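Local structure of MutT/nudix family protein (Deinococcus radiodurans, 2W4E) at residues A[136-139]-A[140-143]; A[51-54]-A[55-59]; A[111-114]-A[115-118]. The protein probably hydrolyses ADP-ribose as a magnesium-dependent Nudix pyrophosphatase, of which this N-terminally truncated chain comprises mainly the Nudix domain. All coordinates share one frame; numbering follows the deposited sequence.

Contact 1 of 3, residues A[136-139]-A[140-143]; sequences RGEL and TRRG
The last turn of helix 126-141 closes in a Schellman motif, and Glu-138 meets Arg-141 and Arg-142 there in a salt-bridge network. Arg-142 brings NE and NH2 side-on to a single carboxylate oxygen, Glu-138 OE2; NE lies 2.6 Å from OE2, which receives it on its anti lone pair, while NH2 comes to the same oxygen from above the carboxylate plane. The other oxygen, Glu-138 OE1, takes Arg-141 NH2 at 3.2 Å, also from above, with the two flat groups 89° apart. The bend of Arg-141 at chi3 (-66°) lays one guanidinium face over the peptide joining Gly-137 and Glu-138. Glycine suits position 137, since a CB there would crowd Arg-141 NH1. Thr-140 bonds back onto its own helix: OG1 donates to Arg-136 O at 2.7 Å, on the face of the carbonyl opposite Thr-140 N, and a water links OG1 to Arg-136 NE. Positive phi (70°) at Gly-143 turns the chain out of the helix. Leu-139 points inward against Leu-87 and Leu-89 of strand 82-93 and Tyr-115 of helix 111-120, while Arg-136 reaches Glu-119 of that helix and Arg-142 reaches Glu-65 of strand 65-68.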
loop_
_atom_site.group_PDB
_atom_site.type_symbol
_atom_site.label_atom_id
_atom_site.label_comp_id
_atom_site.label_asym_id
_atom_site.label_seq_id
_atom_site.Cartn_x
_atom_site.Cartn_y
_atom_site.Cartn_z
ATOM N N ARG A 136 -7.174 -8.427 4.340
ATOM C CA ARG A 136 -8.244 -9.136 3.593
ATOM C C ARG A 136 -8.296 -10.626 3.921
ATOM O O ARG A 136 -9.379 -11.172 4.109
ATOM C CB ARG A 136 -8.062 -8.919 2.079
ATOM C CG ARG A 136 -9.207 -9.455 1.234
ATOM C CD ARG A 136 -8.965 -9.155 -0.263
ATOM N NE ARG A 136 -10.243 -9.337 -0.951
ATOM C CZ ARG A 136 -10.594 -8.805 -2.111
ATOM N NH1 ARG A 136 -9.762 -8.014 -2.794
ATOM N NH2 ARG A 136 -11.795 -9.081 -2.606
ATOM N N GLY A 137 -7.127 -11.266 4.010
ATOM C CA GLY A 137 -7.045 -12.716 4.339
ATOM C C GLY A 137 -7.689 -12.996 5.696
ATOM O O GLY A 137 -8.580 -13.868 5.818
ATOM N N GLU A 138 -7.264 -12.243 6.707
ATOM C CA GLU A 138 -7.903 -12.292 8.051
ATOM C C GLU A 138 -9.435 -12.125 8.037
ATOM O O GLU A 138 -10.160 -12.886 8.679
ATOM C CB GLU A 138 -7.250 -11.245 8.967
ATOM C CG GLU A 138 -7.553 -11.378 10.426
ATOM C CD GLU A 138 -6.966 -12.648 11.102
ATOM O OE1 GLU A 138 -5.761 -12.962 10.969
ATOM O OE2 GLU A 138 -7.732 -13.331 11.793
ATOM N N LEU A 139 -9.944 -11.113 7.332
ATOM C CA LEU A 139 -11.401 -10.887 7.354
ATOM C C LEU A 139 -12.191 -12.005 6.656
ATOM O O LEU A 139 -13.341 -12.330 7.024
ATOM C CB LEU A 139 -11.717 -9.516 6.737
ATOM C CG LEU A 139 -11.139 -8.313 7.545
ATOM C CD1 LEU A 139 -11.208 -7.038 6.699
ATOM C CD2 LEU A 139 -11.943 -8.153 8.820
ATOM N N THR A 140 -11.575 -12.577 5.629
ATOM C CA THR A 140 -12.210 -13.668 4.859
ATOM C C THR A 140 -12.249 -14.929 5.704
ATOM O O THR A 140 -13.258 -15.598 5.765
ATOM C CB THR A 140 -11.419 -13.953 3.581
ATOM O OG1 THR A 140 -11.233 -12.715 2.868
ATOM C CG2 THR A 140 -12.171 -14.980 2.699
ATOM N N ARG A 141 -11.141 -15.231 6.361
ATOM C CA ARG A 141 -11.063 -16.382 7.268
ATOM C C ARG A 141 -12.088 -16.346 8.393
ATOM O O ARG A 141 -12.698 -17.367 8.706
ATOM C CB ARG A 141 -9.668 -16.505 7.846
ATOM C CG ARG A 141 -8.674 -16.899 6.790
ATOM C CD ARG A 141 -7.346 -17.333 7.377
ATOM N NE ARG A 141 -6.619 -16.261 8.060
ATOM C CZ ARG A 141 -5.698 -15.467 7.501
ATOM N NH1 ARG A 141 -5.386 -15.575 6.211
ATOM N NH2 ARG A 141 -5.076 -14.550 8.242
ATOM N N ARG A 142 -12.322 -15.169 8.958
ATOM C CA ARG A 142 -13.339 -14.998 10.006
ATOM C C ARG A 142 -14.783 -14.927 9.476
ATOM O O ARG A 142 -15.734 -14.849 10.272
ATOM C CB ARG A 142 -13.036 -13.734 10.813
ATOM C CG ARG A 142 -11.779 -13.835 11.624
ATOM C CD ARG A 142 -11.387 -12.476 12.161
ATOM N NE ARG A 142 -10.066 -12.570 12.759
ATOM C CZ ARG A 142 -9.846 -12.556 14.069
ATOM N NH1 ARG A 142 -10.862 -12.415 14.896
ATOM N NH2 ARG A 142 -8.608 -12.643 14.544
ATOM N N GLY A 143 -14.943 -14.937 8.147
ATOM C CA GLY A 143 -16.259 -14.799 7.494
ATOM C C GLY A 143 -16.867 -13.417 7.615
ATOM O O GLY A 143 -18.081 -13.266 7.449
HETATM O O HOH W 1 -12.046 -11.802 0.189
#

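Contact 2 of 3, residues A[51-54]-A[55-59]; sequences AARE and LLEEV
A bend at chi3 (31°) of Arg-53, whose CG leaves anti to the backbone N, curls its guanidinium back beside the helix, and Glu-57 swings its CG beside its own N (chi1 -57°) before running out extended to meet it. Both belong to the Nudix box helix 47-59, whose Arg-Glu-Leu-Leu-Glu-Glu run fits the family signature; in relatives the glutamates of this signature bind the divalent cation, and the arrangement here is consistent with that role. Arg-53 NH1 reaches Glu-57 OE2 at 3.2 Å, in the guanidinium plane but from above the carboxylate plane. The same NH1 makes a weak bond of 3.3 Å to Glu-54 OE1, so one nitrogen joins two acidic side chains into a network. Arginine suits this place because its other nitrogens can serve elsewhere: NE pairs with Glu-45, and NH2 makes a weak bond to Gly-40 O. Its aliphatic part is used as well, Arg-53 CG lying 3.4 Å from Glu-57 OE1. Ala-51 and Leu-55 supply the apolar side of the helix, packing on strand 6-14 and on Trp-66 of strand 65-68; the small methyl of Ala-51 suits a close approach to Val-8 and Ile-10. Glu-54 and Glu-58 stand one turn apart, their carboxylate planes 88° from each other and their OE2 atoms 4.2 Å apart. Glu-58 OE2 is held by the backbone N of Ala-38 on strand 37-40, which fixes that carboxylate beside the sheet. Nearer to the backbone, Glu-54 OE2 rests 3.4 Å from Glu-58 CG, so the chain of one acid lies against the charged end of the other.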
loop_
_atom_site.group_PDB
_atom_site.type_symbol
_atom_site.label_atom_id
_atom_site.label_comp_id
_atom_site.label_asym_id
_atom_site.label_seq_id
_atom_site.Cartn_x
_atom_site.Cartn_y
_atom_site.Cartn_z
ATOM N N ALA A 51 -2.607 3.173 19.080
ATOM C CA ALA A 51 -3.737 2.648 18.266
ATOM C C ALA A 51 -5.103 2.860 18.936
ATOM O O ALA A 51 -5.981 3.464 18.339
ATOM C CB ALA A 51 -3.504 1.170 17.852
ATOM N N ALA A 52 -5.256 2.451 20.198
ATOM C CA ALA A 52 -6.509 2.663 20.931
ATOM C C ALA A 52 -6.863 4.154 21.088
ATOM O O ALA A 52 -8.013 4.564 20.857
ATOM C CB ALA A 52 -6.461 1.963 22.274
ATOM N N ARG A 53 -5.856 4.968 21.413
ATOM C CA ARG A 53 -6.037 6.389 21.555
ATOM C C ARG A 53 -6.609 7.026 20.285
ATOM O O ARG A 53 -7.597 7.770 20.322
ATOM C CB ARG A 53 -4.705 7.093 21.955
ATOM C CG ARG A 53 -4.959 8.569 22.136
ATOM C CD ARG A 53 -3.769 9.506 22.345
ATOM N NE ARG A 53 -2.563 9.055 21.671
ATOM C CZ ARG A 53 -2.269 9.312 20.408
ATOM N NH1 ARG A 53 -3.114 10.021 19.651
ATOM N NH2 ARG A 53 -1.133 8.854 19.898
ATOM N N GLU A 54 -5.991 6.708 19.158
ATOM C CA GLU A 54 -6.384 7.219 17.867
ATOM C C GLU A 54 -7.791 6.784 17.476
ATOM O O GLU A 54 -8.610 7.601 16.953
ATOM C CB GLU A 54 -5.380 6.688 16.820
ATOM C CG GLU A 54 -5.238 7.569 15.584
ATOM C CD GLU A 54 -4.941 9.033 15.932
ATOM O OE1 GLU A 54 -3.871 9.340 16.491
ATOM O OE2 GLU A 54 -5.789 9.874 15.642
ATOM N N LEU A 55 -8.064 5.492 17.681
ATOM C CA LEU A 55 -9.414 4.962 17.420
ATOM C C LEU A 55 -10.466 5.701 18.267
ATOM O O LEU A 55 -11.514 6.124 17.771
ATOM C CB LEU A 55 -9.464 3.446 17.703
ATOM C CG LEU A 55 -10.826 2.785 17.377
ATOM C CD1 LEU A 55 -11.182 2.840 15.883
ATOM C CD2 LEU A 55 -10.754 1.327 17.811
ATOM N N LEU A 56 -10.164 5.888 19.542
ATOM C CA LEU A 56 -11.047 6.678 20.420
ATOM C C LEU A 56 -11.225 8.145 19.951
ATOM O O LEU A 56 -12.352 8.602 19.738
ATOM C CB LEU A 56 -10.547 6.613 21.851
ATOM C CG LEU A 56 -11.453 7.180 22.964
ATOM C CD1 LEU A 56 -12.882 6.585 22.918
ATOM C CD2 LEU A 56 -10.781 6.963 24.329
ATOM N N GLU A 57 -10.107 8.846 19.748
ATOM C CA GLU A 57 -10.120 10.257 19.391
ATOM C C GLU A 57 -10.705 10.552 18.007
ATOM O O GLU A 57 -11.462 11.519 17.844
ATOM C CB GLU A 57 -8.711 10.864 19.523
ATOM C CG GLU A 57 -8.123 10.703 20.902
ATOM C CD GLU A 57 -6.714 11.346 21.063
ATOM O OE1 GLU A 57 -6.377 11.661 22.225
ATOM O OE2 GLU A 57 -5.955 11.519 20.068
ATOM N N GLU A 58 -10.402 9.728 17.005
ATOM C CA GLU A 58 -10.839 10.049 15.647
ATOM C C GLU A 58 -12.274 9.647 15.337
ATOM O O GLU A 58 -12.932 10.357 14.596
ATOM C CB GLU A 58 -9.897 9.472 14.560
ATOM C CG GLU A 58 -8.812 10.432 14.143
ATOM C CD GLU A 58 -8.257 10.142 12.753
ATOM O OE1 GLU A 58 -7.862 11.104 12.058
ATOM O OE2 GLU A 58 -8.203 8.964 12.350
ATOM N N VAL A 59 -12.750 8.510 15.847
ATOM C CA VAL A 59 -14.082 8.025 15.471
ATOM C C VAL A 59 -14.947 7.637 16.662
ATOM O O VAL A 59 -16.065 7.147 16.474
ATOM C CB VAL A 59 -14.049 6.788 14.501
ATOM C CG1 VAL A 59 -13.567 7.176 13.104
ATOM C CG2 VAL A 59 -13.243 5.621 15.099
#

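Contact 3 of 3, residues A[111-114]-A[115-118]; sequences LAEV and YRML
Two flat groups mark this contact, the Tyr-115 ring and the Arg-116 guanidinium, and each meets its partner from the segment 111-114 at an edge. The ring turns its CD1 edge to Leu-111 O, which lies in the ring plane 3.3 Å from CD1, while Leu-111 CD2 packs 4.0 Å from Tyr-115 CE1 as the two side chains run side by side. The guanidinium lies edge-on to the Glu-113 carboxylate, the two planes 37° apart. The setting is the start of helix 111-120, which follows strand 104-110 in the Nudix fold, and the pairing is an i, i+3 salt bridge along its outer side. Arg-116 NE donates to Glu-113 OE1 at 3.0 Å and Arg-116 NH2 to Glu-113 OE2 at 2.9 Å. This side-on, two-pronged grip enters on the syn side of both oxygens, though tilted out of the carboxylate plane. Bends at chi2 of Glu-113 (57°) and chi3 of Arg-116 (63°) turn the two ends alongside each other. A glutamine here would probably keep at most one of the two bonds, since its NH2 end cannot accept from Arg-116, and would leave the arginine without this countercharge, although Arg-116 NH1 also pairs with Glu-122. The inner side is apolar: Val-114 packs on Ala-19 and Leu-21 of strand 18-26, and Leu-118 on Leu-132 and Trp-133 of helix 126-141. Tyrosine suits its buried position because its ring fills space among leucines while its OH bonds to Leu-132 O. Met-117 starts beside the acid, with CG 3.3 Å from Glu-113 O and SD 4.1 Å from Glu-113 OE2.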
loop_
_atom_site.group_PDB
_atom_site.type_symbol
_atom_site.label_atom_id
_atom_site.label_comp_id
_atom_site.label_asym_id
_atom_site.label_seq_id
_atom_site.Cartn_x
_atom_site.Cartn_y
_atom_site.Cartn_z
ATOM N N LEU A 111 -18.323 -4.121 4.651
ATOM C CA LEU A 111 -17.006 -4.501 4.150
ATOM C C LEU A 111 -17.028 -4.888 2.660
ATOM O O LEU A 111 -16.055 -4.661 1.965
ATOM C CB LEU A 111 -16.409 -5.662 4.971
ATOM C CG LEU A 111 -15.738 -5.334 6.300
ATOM C CD1 LEU A 111 -15.371 -6.622 7.073
ATOM C CD2 LEU A 111 -14.494 -4.455 6.079
ATOM N N ALA A 112 -18.125 -5.482 2.175
ATOM C CA ALA A 112 -18.208 -5.924 0.774
ATOM C C ALA A 112 -18.086 -4.727 -0.181
ATOM O O ALA A 112 -17.402 -4.785 -1.215
ATOM C CB ALA A 112 -19.526 -6.698 0.551
ATOM N N GLU A 113 -18.718 -3.626 0.207
ATOM C CA GLU A 113 -18.656 -2.375 -0.506
ATOM C C GLU A 113 -17.276 -1.713 -0.437
ATOM O O GLU A 113 -16.759 -1.262 -1.442
ATOM C CB GLU A 113 -19.729 -1.426 0.040
ATOM C CG GLU A 113 -19.714 -0.066 -0.611
ATOM C CD GLU A 113 -19.875 -0.095 -2.152
ATOM O OE1 GLU A 113 -20.187 -1.148 -2.768
ATOM O OE2 GLU A 113 -19.684 0.969 -2.748
ATOM N N VAL A 114 -16.662 -1.732 0.737
ATOM C CA VAL A 114 -15.280 -1.249 0.865
ATOM C C VAL A 114 -14.300 -1.994 -0.074
ATOM O O VAL A 114 -13.463 -1.361 -0.773
ATOM C CB VAL A 114 -14.783 -1.314 2.328
ATOM C CG1 VAL A 114 -13.351 -0.760 2.424
ATOM C CG2 VAL A 114 -15.682 -0.465 3.183
ATOM N N TYR A 115 -14.403 -3.315 -0.109
ATOM C CA TYR A 115 -13.513 -4.099 -0.993
ATOM C C TYR A 115 -13.878 -3.967 -2.480
ATOM O O TYR A 115 -12.983 -4.077 -3.360
ATOM C CB TYR A 115 -13.368 -5.559 -0.522
ATOM C CG TYR A 115 -12.409 -5.598 0.658
ATOM C CD1 TYR A 115 -12.861 -5.362 1.973
ATOM C CD2 TYR A 115 -11.043 -5.784 0.456
ATOM C CE1 TYR A 115 -11.955 -5.348 3.080
ATOM C CE2 TYR A 115 -10.128 -5.775 1.553
ATOM C CZ TYR A 115 -10.596 -5.552 2.846
ATOM O OH TYR A 115 -9.701 -5.542 3.889
ATOM N N ARG A 116 -15.162 -3.687 -2.767
ATOM C CA ARG A 116 -15.527 -3.378 -4.149
ATOM C C ARG A 116 -14.831 -2.068 -4.529
ATOM O O ARG A 116 -14.184 -1.994 -5.576
ATOM C CB ARG A 116 -17.035 -3.281 -4.346
ATOM C CG ARG A 116 -17.389 -3.077 -5.811
ATOM C CD ARG A 116 -18.764 -2.384 -5.964
ATOM N NE ARG A 116 -18.761 -1.042 -5.386
ATOM C CZ ARG A 116 -18.109 0.017 -5.875
ATOM N NH1 ARG A 116 -17.416 -0.049 -7.006
ATOM N NH2 ARG A 116 -18.177 1.173 -5.233
ATOM N N MET A 117 -14.930 -1.056 -3.672
ATOM C CA MET A 117 -14.203 0.197 -3.877
ATOM C C MET A 117 -12.694 -0.033 -4.088
ATOM O O MET A 117 -12.118 0.480 -5.035
ATOM C CB MET A 117 -14.437 1.169 -2.738
ATOM C CG MET A 117 -15.866 1.702 -2.667
ATOM S SD MET A 117 -16.235 2.449 -1.027
ATOM C CE MET A 117 -15.350 3.983 -1.202
ATOM N N LEU A 118 -12.080 -0.788 -3.184
ATOM C CA LEU A 118 -10.645 -1.110 -3.263
ATOM C C LEU A 118 -10.251 -1.690 -4.656
ATOM O O LEU A 118 -9.311 -1.225 -5.275
ATOM C CB LEU A 118 -10.284 -2.101 -2.163
ATOM C CG LEU A 118 -8.795 -2.458 -1.967
ATOM C CD1 LEU A 118 -7.955 -1.224 -1.665
ATOM C CD2 LEU A 118 -8.584 -3.573 -0.911
#

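From the N terminus, contact 2 comes first, in the Nudix box helix 47-59; contact 3 follows in helix 111-120, and contact 1 ends helix 126-141 close to the C terminus. Each joins successive turns of one helix, so none closes a long loop, and the three stand in series without nesting or crossing. Contacts 1 and 3 have centres about 13 Å apart and touch where their helices pack, Leu-139 CD1 lying 3.5 Å from Tyr-115 OH and Arg-136 CB 3.8 Å from Tyr-115 CE2. Contact 2 touches neither, its centre about 23 Å from each, and contact 3 lies across the chain's centre from it. Strand 6-14 receives side chains from both.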